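Local atomic coordinates of sugar phosphate isomerase/epimerase (Parabacteroides distasonis, PDB entry 3L23), a protein that binds a magnesium ion in a xylose isomerase-like TIM barrel and probably acts as an isomerase or epimerase on sugar phosphates. Residues A[261-264]-A[265-268]. Sequence-based numbering, arbitrary orientation.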
loop_
_atom_site.group_PDB
_atom_site.type_symbol
_atom_site.label_atom_id
_atom_site.label_comp_id
_atom_site.label_asym_id
_atom_site.label_seq_id
_atom_site.Cartn_x
_atom_site.Cartn_y
_atom_site.Cartn_z
ATOM N N PHE A 261 -12.054 6.433 10.961
ATOM C CA PHE A 261 -11.309 7.682 11.211
ATOM C C PHE A 261 -11.161 8.014 12.697
ATOM O O PHE A 261 -10.116 8.496 13.120
ATOM C CB PHE A 261 -11.911 8.861 10.463
ATOM C CG PHE A 261 -11.431 8.956 9.056
ATOM C CD1 PHE A 261 -12.082 8.235 8.012
ATOM C CD2 PHE A 261 -10.298 9.704 8.753
ATOM C CE1 PHE A 261 -11.622 8.301 6.699
ATOM C CE2 PHE A 261 -9.844 9.767 7.450
ATOM C CZ PHE A 261 -10.493 9.074 6.432
ATOM N N LYS A 262 -12.190 7.744 13.484
ATOM C CA LYS A 262 -12.094 7.941 14.922
ATOM C C LYS A 262 -10.918 7.144 15.461
ATOM O O LYS A 262 -10.075 7.652 16.246
ATOM C CB LYS A 262 -13.391 7.503 15.586
ATOM C CG LYS A 262 -13.354 7.569 17.091
ATOM C CD LYS A 262 -14.735 7.494 17.674
ATOM C CE LYS A 262 -14.676 7.057 19.106
ATOM N NZ LYS A 262 -15.996 7.227 19.738
ATOM N N GLN A 263 -10.850 5.885 15.047
ATOM C CA GLN A 263 -9.797 5.021 15.527
ATOM C C GLN A 263 -8.414 5.452 14.993
ATOM O O GLN A 263 -7.424 5.372 15.713
ATOM C CB GLN A 263 -10.080 3.532 15.190
ATOM C CG GLN A 263 -9.161 2.601 15.962
ATOM C CD GLN A 263 -9.387 2.646 17.465
ATOM O OE1 GLN A 263 -10.544 2.516 17.945
ATOM N NE2 GLN A 263 -8.303 2.880 18.241
HETATM N N MSE A 264 -8.361 5.891 13.742
HETATM C CA MSE A 264 -7.128 6.362 13.130
HETATM C C MSE A 264 -6.508 7.514 13.968
HETATM O O MSE A 264 -5.301 7.484 14.301
HETATM C CB MSE A 264 -7.389 6.805 11.686
HETATM C CG MSE A 264 -6.117 7.083 10.901
HETATM SE SE MSE A 264 -6.522 7.914 9.193
HETATM C CE MSE A 264 -6.744 9.655 9.835
ATOM N N TYR A 265 -7.349 8.481 14.355
ATOM C CA TYR A 265 -6.943 9.649 15.145
ATOM C C TYR A 265 -6.576 9.246 16.572
ATOM O O TYR A 265 -5.559 9.706 17.069
ATOM C CB TYR A 265 -8.022 10.746 15.107
ATOM C CG TYR A 265 -8.162 11.377 13.760
ATOM C CD1 TYR A 265 -7.058 11.875 13.071
ATOM C CD2 TYR A 265 -9.394 11.435 13.126
ATOM C CE1 TYR A 265 -7.201 12.410 11.792
ATOM C CE2 TYR A 265 -9.524 11.972 11.887
ATOM C CZ TYR A 265 -8.440 12.444 11.201
ATOM O OH TYR A 265 -8.638 12.974 9.924
ATOM N N ALA A 266 -7.355 8.364 17.206
ATOM C CA ALA A 266 -7.024 7.840 18.532
ATOM C C ALA A 266 -5.627 7.181 18.533
ATOM O O ALA A 266 -4.842 7.317 19.475
ATOM C CB ALA A 266 -8.063 6.827 19.001
ATOM N N ASN A 267 -5.318 6.474 17.461
ATOM C CA ASN A 267 -4.030 5.813 17.341
ATOM C C ASN A 267 -2.872 6.725 16.975
ATOM O O ASN A 267 -1.715 6.325 17.093
ATOM C CB ASN A 267 -4.086 4.726 16.277
ATOM C CG ASN A 267 -4.635 3.422 16.798
ATOM O OD1 ASN A 267 -5.481 3.397 17.677
ATOM N ND2 ASN A 267 -4.179 2.319 16.196
ATOM N N GLY A 268 -3.174 7.937 16.535
ATOM C CA GLY A 268 -2.125 8.857 16.083
ATOM C C GLY A 268 -1.542 8.526 14.717
ATOM O O GLY A 268 -0.410 8.929 14.414
#
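The methyl carbon CE of selenomethionine M264 sits over one face of the Y265 ring, 3.8 Å from its centroid, in a CH-pi contact made between neighbours in the chain. With CG anti to the backbone N (chi1 -170°), M264 starts out extended, and a bend at chi3 carries its methyl back to the phenol. M264 CE comes within 3.4 Å of Y265 CE1, while SE stands farther off above the same face in a long Met-aromatic contact. One turn earlier, CD2 of the buried F261 lies 3.9 Å from CE2 of Y265, the two side chains crossing at a slant. Y265 OH accepts a hydrogen bond from the backbone N of K303. Replacing Y265 with an alanine would probably leave the M264 methyl without its aromatic floor, open a gap beside F261 and deprive K303 N of its partner. Deeper in, M264 touches L241 and F261 packs edge-to-face with Y272, so this apolar side faces the barrel strands. Solvent reaches the other flank, where K262 and A266 lie exposed and contacts are sparser. Between the two, Q263 NE2 donates to OD1 of N267 at 2.9 Å, with the acceptor in the Q263 amide plane and the two amides turned 78° apart. Helix 227-233 pins both outer ends, Q232 holding Q263 OE1 and the M231 carbonyl receiving N267 ND2. Backbone N atoms of Y265, A266 and N267 donate to the carbonyl oxygens of F261, K262 and Q263, and G268, at positive phi, ends the helix in a Schellman motif before strand 272-274, within a beta-alpha-beta unit of the TIM barrel.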